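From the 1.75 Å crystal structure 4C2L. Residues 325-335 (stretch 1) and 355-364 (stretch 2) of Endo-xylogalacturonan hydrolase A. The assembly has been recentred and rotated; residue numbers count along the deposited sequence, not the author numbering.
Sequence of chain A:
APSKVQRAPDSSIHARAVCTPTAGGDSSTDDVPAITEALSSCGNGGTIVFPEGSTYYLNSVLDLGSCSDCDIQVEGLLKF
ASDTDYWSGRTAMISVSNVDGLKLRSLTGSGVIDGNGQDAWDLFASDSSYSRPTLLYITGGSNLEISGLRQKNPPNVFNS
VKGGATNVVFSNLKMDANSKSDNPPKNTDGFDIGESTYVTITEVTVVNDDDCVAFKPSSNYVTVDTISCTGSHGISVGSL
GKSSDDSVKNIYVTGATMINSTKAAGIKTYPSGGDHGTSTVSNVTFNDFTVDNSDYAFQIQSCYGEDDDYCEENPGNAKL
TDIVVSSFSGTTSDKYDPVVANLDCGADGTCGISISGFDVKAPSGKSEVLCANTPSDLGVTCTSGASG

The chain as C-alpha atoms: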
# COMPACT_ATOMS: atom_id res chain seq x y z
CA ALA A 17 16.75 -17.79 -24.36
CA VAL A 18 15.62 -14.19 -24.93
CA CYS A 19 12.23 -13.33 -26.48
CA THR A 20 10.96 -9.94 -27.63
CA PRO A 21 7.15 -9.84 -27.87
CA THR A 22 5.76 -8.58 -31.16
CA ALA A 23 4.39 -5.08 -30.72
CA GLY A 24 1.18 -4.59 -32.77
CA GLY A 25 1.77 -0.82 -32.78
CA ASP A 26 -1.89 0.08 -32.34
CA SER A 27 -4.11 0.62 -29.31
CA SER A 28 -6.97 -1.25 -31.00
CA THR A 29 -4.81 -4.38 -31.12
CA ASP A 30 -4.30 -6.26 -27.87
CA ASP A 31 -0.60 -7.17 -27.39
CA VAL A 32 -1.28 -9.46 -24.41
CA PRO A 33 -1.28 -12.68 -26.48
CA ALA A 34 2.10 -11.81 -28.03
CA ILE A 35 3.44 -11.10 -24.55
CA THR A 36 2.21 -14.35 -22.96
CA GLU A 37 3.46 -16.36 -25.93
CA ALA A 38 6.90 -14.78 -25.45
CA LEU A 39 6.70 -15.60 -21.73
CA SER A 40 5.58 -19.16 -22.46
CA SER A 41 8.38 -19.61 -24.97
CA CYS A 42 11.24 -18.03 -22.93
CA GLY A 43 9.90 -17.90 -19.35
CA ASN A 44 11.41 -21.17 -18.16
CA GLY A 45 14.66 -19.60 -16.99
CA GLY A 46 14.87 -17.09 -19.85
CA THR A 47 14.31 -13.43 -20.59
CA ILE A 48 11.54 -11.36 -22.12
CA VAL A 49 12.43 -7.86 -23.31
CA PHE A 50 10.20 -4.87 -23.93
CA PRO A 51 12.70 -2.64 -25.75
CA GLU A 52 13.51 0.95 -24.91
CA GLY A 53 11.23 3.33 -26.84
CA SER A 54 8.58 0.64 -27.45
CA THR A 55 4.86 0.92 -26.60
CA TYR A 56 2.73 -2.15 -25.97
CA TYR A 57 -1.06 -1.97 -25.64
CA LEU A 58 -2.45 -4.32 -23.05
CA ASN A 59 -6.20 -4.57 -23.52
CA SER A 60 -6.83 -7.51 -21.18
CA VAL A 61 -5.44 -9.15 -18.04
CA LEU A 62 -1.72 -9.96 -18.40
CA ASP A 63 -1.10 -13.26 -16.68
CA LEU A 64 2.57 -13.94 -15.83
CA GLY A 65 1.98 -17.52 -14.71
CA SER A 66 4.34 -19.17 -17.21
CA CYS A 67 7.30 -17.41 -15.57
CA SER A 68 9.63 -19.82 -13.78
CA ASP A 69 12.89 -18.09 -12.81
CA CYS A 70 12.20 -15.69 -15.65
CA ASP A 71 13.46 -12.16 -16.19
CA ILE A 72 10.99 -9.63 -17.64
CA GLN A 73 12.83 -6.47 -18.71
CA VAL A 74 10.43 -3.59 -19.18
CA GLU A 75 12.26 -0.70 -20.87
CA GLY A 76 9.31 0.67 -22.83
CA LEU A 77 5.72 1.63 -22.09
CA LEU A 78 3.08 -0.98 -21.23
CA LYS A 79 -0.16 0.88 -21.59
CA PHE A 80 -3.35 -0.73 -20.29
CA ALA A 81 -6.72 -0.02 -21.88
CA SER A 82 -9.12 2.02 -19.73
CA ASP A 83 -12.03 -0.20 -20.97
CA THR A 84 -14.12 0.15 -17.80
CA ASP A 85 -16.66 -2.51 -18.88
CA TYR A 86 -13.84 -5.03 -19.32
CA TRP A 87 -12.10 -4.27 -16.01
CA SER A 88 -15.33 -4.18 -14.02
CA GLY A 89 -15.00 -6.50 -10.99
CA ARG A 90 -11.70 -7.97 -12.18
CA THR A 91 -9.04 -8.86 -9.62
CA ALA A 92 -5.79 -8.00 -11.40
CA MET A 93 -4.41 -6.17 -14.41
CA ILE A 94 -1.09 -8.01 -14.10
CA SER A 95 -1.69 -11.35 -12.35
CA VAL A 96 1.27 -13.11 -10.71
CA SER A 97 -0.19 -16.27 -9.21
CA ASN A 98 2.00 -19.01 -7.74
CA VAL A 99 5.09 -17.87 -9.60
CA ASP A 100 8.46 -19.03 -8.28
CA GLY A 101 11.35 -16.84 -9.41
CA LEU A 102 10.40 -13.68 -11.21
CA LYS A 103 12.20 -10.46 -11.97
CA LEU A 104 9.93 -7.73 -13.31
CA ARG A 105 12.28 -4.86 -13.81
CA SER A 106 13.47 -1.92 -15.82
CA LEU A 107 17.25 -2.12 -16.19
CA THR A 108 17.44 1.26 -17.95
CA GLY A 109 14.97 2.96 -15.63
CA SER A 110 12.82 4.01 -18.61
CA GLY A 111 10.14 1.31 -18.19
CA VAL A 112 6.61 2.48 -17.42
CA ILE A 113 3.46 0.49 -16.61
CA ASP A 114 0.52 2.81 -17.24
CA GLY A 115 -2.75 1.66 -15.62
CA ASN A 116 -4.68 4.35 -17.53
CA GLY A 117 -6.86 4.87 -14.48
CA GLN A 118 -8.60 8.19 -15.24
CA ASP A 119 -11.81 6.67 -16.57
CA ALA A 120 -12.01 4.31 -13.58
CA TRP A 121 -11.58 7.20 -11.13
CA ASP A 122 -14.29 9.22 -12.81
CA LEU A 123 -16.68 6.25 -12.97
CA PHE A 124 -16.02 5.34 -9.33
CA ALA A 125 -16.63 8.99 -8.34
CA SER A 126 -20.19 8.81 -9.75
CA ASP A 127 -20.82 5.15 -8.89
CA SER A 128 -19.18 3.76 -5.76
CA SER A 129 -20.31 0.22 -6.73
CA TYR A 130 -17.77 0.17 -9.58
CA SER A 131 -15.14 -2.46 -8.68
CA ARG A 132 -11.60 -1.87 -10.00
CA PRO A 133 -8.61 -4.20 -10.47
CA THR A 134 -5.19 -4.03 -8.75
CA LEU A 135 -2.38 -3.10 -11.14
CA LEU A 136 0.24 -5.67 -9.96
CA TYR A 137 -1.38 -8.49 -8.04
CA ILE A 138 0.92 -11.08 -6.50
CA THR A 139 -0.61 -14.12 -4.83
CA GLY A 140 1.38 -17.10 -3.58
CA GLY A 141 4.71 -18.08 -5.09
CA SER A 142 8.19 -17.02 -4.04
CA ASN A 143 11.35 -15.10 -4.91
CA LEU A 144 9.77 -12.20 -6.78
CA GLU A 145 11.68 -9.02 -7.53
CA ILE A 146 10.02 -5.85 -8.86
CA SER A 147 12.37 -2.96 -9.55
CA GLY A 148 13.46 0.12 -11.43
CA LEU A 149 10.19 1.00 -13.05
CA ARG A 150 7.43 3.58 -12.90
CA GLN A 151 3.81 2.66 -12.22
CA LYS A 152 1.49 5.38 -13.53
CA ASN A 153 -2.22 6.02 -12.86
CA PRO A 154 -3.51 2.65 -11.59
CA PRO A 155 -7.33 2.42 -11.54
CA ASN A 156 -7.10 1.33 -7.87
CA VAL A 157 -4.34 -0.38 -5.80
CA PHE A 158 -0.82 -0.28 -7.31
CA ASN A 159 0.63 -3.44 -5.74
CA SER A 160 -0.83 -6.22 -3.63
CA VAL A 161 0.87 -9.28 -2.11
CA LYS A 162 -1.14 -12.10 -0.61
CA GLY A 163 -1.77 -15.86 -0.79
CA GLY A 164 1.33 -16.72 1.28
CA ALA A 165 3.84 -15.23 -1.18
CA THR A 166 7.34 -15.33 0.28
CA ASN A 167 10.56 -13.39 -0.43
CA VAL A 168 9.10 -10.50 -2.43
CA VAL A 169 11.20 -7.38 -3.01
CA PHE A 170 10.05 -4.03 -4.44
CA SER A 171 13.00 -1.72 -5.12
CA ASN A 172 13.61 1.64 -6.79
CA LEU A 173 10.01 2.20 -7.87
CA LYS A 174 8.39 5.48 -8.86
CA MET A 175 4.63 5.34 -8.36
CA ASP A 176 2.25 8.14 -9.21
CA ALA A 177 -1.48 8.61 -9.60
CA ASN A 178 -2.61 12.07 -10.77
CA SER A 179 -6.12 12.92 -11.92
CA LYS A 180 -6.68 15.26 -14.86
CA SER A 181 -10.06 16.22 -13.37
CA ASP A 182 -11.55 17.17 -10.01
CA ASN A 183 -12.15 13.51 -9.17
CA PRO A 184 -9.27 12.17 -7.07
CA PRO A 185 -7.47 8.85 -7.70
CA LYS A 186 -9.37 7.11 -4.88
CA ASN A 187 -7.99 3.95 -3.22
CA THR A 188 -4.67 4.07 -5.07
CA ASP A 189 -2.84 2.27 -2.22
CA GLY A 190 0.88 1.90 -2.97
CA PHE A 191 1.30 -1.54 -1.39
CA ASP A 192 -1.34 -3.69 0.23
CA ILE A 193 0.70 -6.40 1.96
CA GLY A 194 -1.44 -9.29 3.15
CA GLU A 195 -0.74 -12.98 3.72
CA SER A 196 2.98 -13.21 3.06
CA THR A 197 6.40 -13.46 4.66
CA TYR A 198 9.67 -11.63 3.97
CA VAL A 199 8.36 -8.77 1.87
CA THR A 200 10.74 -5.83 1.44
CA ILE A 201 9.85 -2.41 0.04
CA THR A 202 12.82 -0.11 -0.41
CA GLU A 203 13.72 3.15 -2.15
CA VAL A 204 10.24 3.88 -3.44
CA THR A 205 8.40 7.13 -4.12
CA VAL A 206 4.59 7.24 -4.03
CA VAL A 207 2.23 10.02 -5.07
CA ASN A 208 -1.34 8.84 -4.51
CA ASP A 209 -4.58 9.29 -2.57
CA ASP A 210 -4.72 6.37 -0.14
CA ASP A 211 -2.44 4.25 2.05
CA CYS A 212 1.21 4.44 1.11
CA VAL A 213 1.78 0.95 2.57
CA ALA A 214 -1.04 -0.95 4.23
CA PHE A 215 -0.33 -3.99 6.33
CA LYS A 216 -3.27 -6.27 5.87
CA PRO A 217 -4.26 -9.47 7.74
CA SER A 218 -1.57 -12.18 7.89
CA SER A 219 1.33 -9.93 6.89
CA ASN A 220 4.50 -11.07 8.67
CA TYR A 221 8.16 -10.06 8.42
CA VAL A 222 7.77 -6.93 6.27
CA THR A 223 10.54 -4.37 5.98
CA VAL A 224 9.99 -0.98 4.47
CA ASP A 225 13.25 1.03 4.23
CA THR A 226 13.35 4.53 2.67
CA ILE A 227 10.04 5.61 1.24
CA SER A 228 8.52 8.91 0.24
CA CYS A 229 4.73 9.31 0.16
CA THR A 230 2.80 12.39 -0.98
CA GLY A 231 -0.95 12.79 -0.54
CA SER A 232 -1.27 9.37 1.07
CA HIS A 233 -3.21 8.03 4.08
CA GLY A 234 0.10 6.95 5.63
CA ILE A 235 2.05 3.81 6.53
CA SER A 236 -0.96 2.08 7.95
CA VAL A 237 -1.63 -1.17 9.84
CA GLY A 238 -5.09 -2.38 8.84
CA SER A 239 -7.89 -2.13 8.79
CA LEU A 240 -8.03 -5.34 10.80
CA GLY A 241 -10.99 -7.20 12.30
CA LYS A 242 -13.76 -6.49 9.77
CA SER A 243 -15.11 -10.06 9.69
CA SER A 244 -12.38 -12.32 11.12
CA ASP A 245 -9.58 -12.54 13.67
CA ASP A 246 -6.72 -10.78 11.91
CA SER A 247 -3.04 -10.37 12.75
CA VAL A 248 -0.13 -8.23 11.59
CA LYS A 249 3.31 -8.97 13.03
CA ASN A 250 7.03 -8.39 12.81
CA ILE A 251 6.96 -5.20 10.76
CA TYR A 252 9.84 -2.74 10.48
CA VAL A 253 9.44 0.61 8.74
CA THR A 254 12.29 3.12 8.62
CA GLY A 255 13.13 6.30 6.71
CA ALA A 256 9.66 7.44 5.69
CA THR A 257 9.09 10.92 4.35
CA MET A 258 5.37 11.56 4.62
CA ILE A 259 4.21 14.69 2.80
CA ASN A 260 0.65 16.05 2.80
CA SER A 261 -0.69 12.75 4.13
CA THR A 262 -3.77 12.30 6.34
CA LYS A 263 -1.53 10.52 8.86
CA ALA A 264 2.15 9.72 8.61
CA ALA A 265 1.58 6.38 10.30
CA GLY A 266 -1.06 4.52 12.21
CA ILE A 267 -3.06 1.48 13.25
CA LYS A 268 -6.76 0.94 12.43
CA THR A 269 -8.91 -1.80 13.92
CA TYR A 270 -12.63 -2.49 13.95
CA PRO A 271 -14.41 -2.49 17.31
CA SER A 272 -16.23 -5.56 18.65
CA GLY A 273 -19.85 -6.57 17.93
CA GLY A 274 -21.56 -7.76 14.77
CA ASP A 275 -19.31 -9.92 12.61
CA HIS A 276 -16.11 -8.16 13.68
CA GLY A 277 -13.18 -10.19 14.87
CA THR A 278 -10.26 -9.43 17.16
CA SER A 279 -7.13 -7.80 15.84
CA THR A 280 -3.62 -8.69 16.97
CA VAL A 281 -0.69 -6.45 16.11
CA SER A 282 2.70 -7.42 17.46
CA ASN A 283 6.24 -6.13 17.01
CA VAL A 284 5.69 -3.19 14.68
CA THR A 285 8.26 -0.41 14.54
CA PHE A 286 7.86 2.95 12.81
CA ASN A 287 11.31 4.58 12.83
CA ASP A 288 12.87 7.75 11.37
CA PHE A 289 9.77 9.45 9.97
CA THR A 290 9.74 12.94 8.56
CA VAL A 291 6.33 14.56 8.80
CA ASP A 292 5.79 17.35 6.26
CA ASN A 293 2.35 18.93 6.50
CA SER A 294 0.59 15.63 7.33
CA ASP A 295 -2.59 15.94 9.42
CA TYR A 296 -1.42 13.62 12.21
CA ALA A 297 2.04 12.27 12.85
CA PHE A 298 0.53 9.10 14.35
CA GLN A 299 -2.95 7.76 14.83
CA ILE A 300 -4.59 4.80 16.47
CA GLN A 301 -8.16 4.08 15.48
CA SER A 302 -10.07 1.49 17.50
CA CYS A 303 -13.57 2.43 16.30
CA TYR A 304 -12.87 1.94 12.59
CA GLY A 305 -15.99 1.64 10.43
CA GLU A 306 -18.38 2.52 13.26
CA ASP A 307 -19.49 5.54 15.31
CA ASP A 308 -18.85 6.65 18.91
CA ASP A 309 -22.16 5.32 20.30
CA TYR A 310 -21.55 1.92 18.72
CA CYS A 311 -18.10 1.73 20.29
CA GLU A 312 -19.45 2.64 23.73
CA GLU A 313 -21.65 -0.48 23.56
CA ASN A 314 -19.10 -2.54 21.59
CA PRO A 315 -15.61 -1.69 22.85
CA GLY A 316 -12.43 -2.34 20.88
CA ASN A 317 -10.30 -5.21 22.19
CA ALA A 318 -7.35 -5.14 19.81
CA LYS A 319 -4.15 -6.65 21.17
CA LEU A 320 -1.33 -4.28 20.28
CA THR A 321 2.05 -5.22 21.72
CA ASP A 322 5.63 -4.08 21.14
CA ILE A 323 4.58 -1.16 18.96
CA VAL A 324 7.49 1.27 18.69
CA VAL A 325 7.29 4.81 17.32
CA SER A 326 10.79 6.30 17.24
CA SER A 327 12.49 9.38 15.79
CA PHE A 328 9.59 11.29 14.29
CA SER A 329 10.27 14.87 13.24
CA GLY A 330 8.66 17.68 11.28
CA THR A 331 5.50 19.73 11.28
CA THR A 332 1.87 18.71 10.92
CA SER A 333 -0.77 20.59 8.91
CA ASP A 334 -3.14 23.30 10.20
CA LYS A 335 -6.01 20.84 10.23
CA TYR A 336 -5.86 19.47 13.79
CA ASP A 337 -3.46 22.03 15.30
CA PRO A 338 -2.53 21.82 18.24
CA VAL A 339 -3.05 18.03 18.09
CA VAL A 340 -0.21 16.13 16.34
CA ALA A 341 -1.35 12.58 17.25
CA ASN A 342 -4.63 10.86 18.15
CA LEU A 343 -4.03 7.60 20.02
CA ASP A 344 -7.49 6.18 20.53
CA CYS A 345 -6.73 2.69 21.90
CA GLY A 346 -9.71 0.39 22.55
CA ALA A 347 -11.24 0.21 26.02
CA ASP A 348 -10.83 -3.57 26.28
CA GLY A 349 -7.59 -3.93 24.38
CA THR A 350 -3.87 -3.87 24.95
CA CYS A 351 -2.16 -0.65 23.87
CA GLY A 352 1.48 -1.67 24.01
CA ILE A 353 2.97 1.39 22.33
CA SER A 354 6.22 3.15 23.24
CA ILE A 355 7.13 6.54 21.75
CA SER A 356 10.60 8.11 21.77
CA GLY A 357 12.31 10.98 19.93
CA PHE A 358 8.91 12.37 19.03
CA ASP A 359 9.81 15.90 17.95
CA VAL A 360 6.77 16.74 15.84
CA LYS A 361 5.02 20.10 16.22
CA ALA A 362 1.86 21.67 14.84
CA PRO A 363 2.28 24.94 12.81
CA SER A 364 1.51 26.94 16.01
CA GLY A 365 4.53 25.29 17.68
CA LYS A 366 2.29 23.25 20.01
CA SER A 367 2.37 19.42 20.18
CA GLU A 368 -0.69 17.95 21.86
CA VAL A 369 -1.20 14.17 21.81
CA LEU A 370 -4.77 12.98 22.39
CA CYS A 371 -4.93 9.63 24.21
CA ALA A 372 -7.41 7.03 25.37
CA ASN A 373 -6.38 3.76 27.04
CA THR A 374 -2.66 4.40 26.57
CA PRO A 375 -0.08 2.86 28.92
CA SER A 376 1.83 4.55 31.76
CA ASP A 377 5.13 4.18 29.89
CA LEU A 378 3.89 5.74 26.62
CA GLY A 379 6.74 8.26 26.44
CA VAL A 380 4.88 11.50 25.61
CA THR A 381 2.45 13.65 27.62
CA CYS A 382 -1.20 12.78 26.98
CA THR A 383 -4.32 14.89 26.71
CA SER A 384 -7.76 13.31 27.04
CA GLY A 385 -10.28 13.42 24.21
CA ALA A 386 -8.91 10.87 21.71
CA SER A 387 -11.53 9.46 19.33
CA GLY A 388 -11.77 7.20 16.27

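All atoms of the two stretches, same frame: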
# COMPACT_ATOMS: atom_id res chain seq x y z
N VAL A 325 7.33 3.62 18.16
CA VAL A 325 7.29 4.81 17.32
C VAL A 325 8.52 5.59 17.75
O VAL A 325 8.58 6.07 18.89
CB VAL A 325 5.99 5.61 17.55
CG1 VAL A 325 5.99 6.96 16.85
CG2 VAL A 325 4.77 4.80 17.13
N SER A 326 9.51 5.68 16.87
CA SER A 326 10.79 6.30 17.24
C SER A 326 11.30 7.27 16.19
O SER A 326 11.21 7.00 14.99
CB SER A 326 11.84 5.22 17.53
OG SER A 326 11.97 4.29 16.45
N SER A 327 11.85 8.39 16.65
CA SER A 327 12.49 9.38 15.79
C SER A 327 11.54 9.92 14.74
O SER A 327 11.75 9.69 13.54
CB SER A 327 13.74 8.80 15.14
OG SER A 327 14.74 8.50 16.09
N PHE A 328 10.48 10.58 15.18
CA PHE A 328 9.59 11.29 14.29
C PHE A 328 9.92 12.78 14.38
O PHE A 328 10.04 13.33 15.49
CB PHE A 328 8.12 11.10 14.67
CG PHE A 328 7.49 9.85 14.09
CD1 PHE A 328 8.12 8.61 14.17
CD2 PHE A 328 6.22 9.93 13.50
CE1 PHE A 328 7.51 7.47 13.65
CE2 PHE A 328 5.61 8.79 12.99
CZ PHE A 328 6.26 7.56 13.05
N SER A 329 10.05 13.43 13.24
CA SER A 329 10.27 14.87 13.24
C SER A 329 9.40 15.56 12.20
O SER A 329 8.76 14.90 11.37
CB SER A 329 11.75 15.18 13.03
OG SER A 329 12.19 14.67 11.78
N GLY A 330 9.38 16.89 12.25
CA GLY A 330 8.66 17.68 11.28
C GLY A 330 7.47 18.41 11.86
O GLY A 330 7.36 18.58 13.07
N THR A 331 6.59 18.84 10.96
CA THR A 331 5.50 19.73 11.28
C THR A 331 4.24 19.18 10.65
O THR A 331 4.24 18.83 9.46
CB THR A 331 5.77 21.15 10.72
OG1 THR A 331 7.10 21.54 11.06
CG2 THR A 331 4.80 22.16 11.28
N THR A 332 3.17 19.11 11.43
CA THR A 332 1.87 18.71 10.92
C THR A 332 1.20 19.87 10.18
O THR A 332 1.71 20.99 10.16
CB THR A 332 0.93 18.20 12.03
OG1 THR A 332 0.87 19.16 13.10
CG2 THR A 332 1.43 16.85 12.59
N SER A 333 0.05 19.59 9.58
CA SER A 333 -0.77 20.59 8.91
C SER A 333 -1.54 21.45 9.92
O SER A 333 -1.52 21.17 11.12
CB SER A 333 -1.77 19.90 7.99
OG SER A 333 -2.81 19.32 8.76
N ASP A 334 -2.24 22.46 9.41
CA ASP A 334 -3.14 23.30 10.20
C ASP A 334 -4.36 22.55 10.70
O ASP A 334 -5.01 22.99 11.65
CB ASP A 334 -3.67 24.46 9.35
CG ASP A 334 -2.60 25.45 8.97
OD1 ASP A 334 -1.64 25.64 9.75
OD2 ASP A 334 -2.72 26.04 7.88
N LYS A 335 -4.69 21.42 10.08
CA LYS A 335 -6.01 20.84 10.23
C LYS A 335 -6.41 20.56 11.68
O LYS A 335 -7.50 20.92 12.10
CB LYS A 335 -6.15 19.56 9.40
CG LYS A 335 -7.54 18.98 9.49
CD LYS A 335 -7.71 17.78 8.58
CE LYS A 335 -9.15 17.32 8.59
NZ LYS A 335 -9.31 16.17 7.67
N ILE A 355 6.74 5.46 22.63
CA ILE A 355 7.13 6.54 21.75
C ILE A 355 8.39 7.20 22.28
O ILE A 355 8.49 7.49 23.47
CB ILE A 355 6.00 7.58 21.62
CG1 ILE A 355 4.71 6.89 21.15
CG2 ILE A 355 6.40 8.70 20.67
CD1 ILE A 355 3.48 7.76 21.22
N SER A 356 9.37 7.41 21.39
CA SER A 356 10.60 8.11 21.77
C SER A 356 11.06 9.01 20.63
O SER A 356 10.73 8.78 19.46
CB SER A 356 11.71 7.14 22.15
OG SER A 356 12.06 6.33 21.04
N GLY A 357 11.83 10.05 20.95
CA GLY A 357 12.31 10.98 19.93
C GLY A 357 11.18 11.53 19.09
O GLY A 357 11.30 11.65 17.86
N PHE A 358 10.07 11.87 19.73
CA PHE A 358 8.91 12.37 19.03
C PHE A 358 8.98 13.89 19.06
O PHE A 358 8.59 14.52 20.04
CB PHE A 358 7.64 11.87 19.72
CG PHE A 358 6.38 12.10 18.94
CD1 PHE A 358 6.03 11.25 17.90
CD2 PHE A 358 5.53 13.14 19.28
CE1 PHE A 358 4.85 11.45 17.20
CE2 PHE A 358 4.35 13.35 18.58
CZ PHE A 358 4.01 12.50 17.54
N ASP A 359 9.48 14.48 17.98
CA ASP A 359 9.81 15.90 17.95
C ASP A 359 8.90 16.68 17.01
O ASP A 359 9.25 17.76 16.54
CB ASP A 359 11.27 16.10 17.55
CG ASP A 359 12.25 15.58 18.61
OD1 ASP A 359 11.83 15.37 19.77
OD2 ASP A 359 13.44 15.38 18.28
N VAL A 360 7.72 16.14 16.76
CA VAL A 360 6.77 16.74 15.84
C VAL A 360 5.95 17.86 16.48
O VAL A 360 5.46 17.73 17.61
CB VAL A 360 5.84 15.65 15.25
CG1 VAL A 360 4.92 16.24 14.19
CG2 VAL A 360 6.68 14.54 14.63
N LYS A 361 5.81 18.96 15.75
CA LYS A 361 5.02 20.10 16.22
C LYS A 361 3.95 20.47 15.21
O LYS A 361 4.10 20.21 14.02
CB LYS A 361 5.93 21.30 16.47
CG LYS A 361 6.82 21.14 17.71
CD LYS A 361 7.88 22.23 17.78
CE LYS A 361 8.35 22.44 19.22
NZ LYS A 361 8.64 21.16 19.94
N ALA A 362 2.86 21.07 15.70
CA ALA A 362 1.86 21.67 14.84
C ALA A 362 2.42 23.03 14.34
O ALA A 362 3.44 23.48 14.85
CB ALA A 362 0.57 21.86 15.62
N PRO A 363 1.79 23.64 13.31
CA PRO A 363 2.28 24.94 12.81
C PRO A 363 2.40 26.03 13.90
O PRO A 363 3.34 26.83 13.85
CB PRO A 363 1.23 25.31 11.77
CG PRO A 363 0.84 23.97 11.20
CD PRO A 363 0.75 23.09 12.42
N SER A 364 1.48 26.03 14.85
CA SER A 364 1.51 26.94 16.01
C SER A 364 2.73 26.75 16.93
O SER A 364 3.01 27.61 17.77
CB SER A 364 0.25 26.74 16.85
OG SER A 364 0.26 25.44 17.45
O HOH W 1 10.32 4.25 21.04
O HOH W 2 13.94 7.83 19.26
O HOH W 3 8.62 9.23 17.75
O HOH W 4 11.03 18.46 14.05

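Stretch 2 runs parallel to stretch 1, and the pairing is fixed by six backbone hydrogen bonds; together the two segments bury 718 Å². At Ile-355 the CA lies 4.8 Å from the CA of Val-325, and both side chains project to the same face of the sheet, where Val-325 CB and Ile-355 CG1 approach to 4.0 Å. The carbonyl of Val-325 serves two neighbours: Ile-355 CA makes a CA-H...O contact with Val-325 O at 3.2 Å, and Ser-356 N donates to that same O at 2.9 Å with an angle of 161°.

Ser-356 points to the other face, beside Ser-326, with both side chains in the p rotamer. Its carbonyl repeats the pattern in reverse, accepting Ser-327 N (Ser-356 O to Ser-327 N, 3.1 Å, 151°) while Ser-326 CA sits 3.3 Å from Ser-356 O. A water also donates to this oxygen, and two others reach the hydroxyl, one of them 2.7 Å from Ser-356 OG.

Gly-357 marks a corner. Its phi of 53° by itself favours glycine, and an ideal CB would fall 3.4 Å from Ser-327 N. Phe-328 N donates to Gly-357 O at 3.0 Å, but the 131° angle makes this the most bent of the six bonds. Ser-327 CA also approaches Gly-357 O, at 3.3 Å.

Phe-358 restores the parallel pairing, its CA 4.9 Å from that of Phe-328. Phe-358 CD1 packs 3.9 Å from Phe-328 CB and 4.4 Å from Val-325 CG1, so its ring bridges two residues on the face shared with Ile-355. The approach of the two phenylalanines is oblique. Asp-359 then contributes its backbone: Asp-359 N donates to Phe-328 O at 2.8 Å and 166°, the shortest and straightest bond of the set. A water links Asp-359 O (3.1 Å) to Gly-330 N (2.9 Å), donating to the former and accepting from the latter.

Val-360 is buried, with CG2 3.7 Å from Phe-328 CB and CG1 3.9 Å from Thr-332 CG2; the two methyls thus contact residues before and after the Gly-330 corner. Lys-361 forms a single bridge with Thr-331: Lys-361 N donates to Gly-330 O (3.1 Å, 164°), and Lys-361 O accepts Thr-332 N (3.0 Å, 156°). Beyond it, packing replaces backbone hydrogen bonding. Ala-362 CA lies 3.2 Å from Thr-332 OG1. Pro-363 CD is 3.2 Å from both Thr-332 O and Ser-333 O, while Pro-363 CG meets Asp-334 OD1 at 3.3 Å. Ser-364 makes no contact.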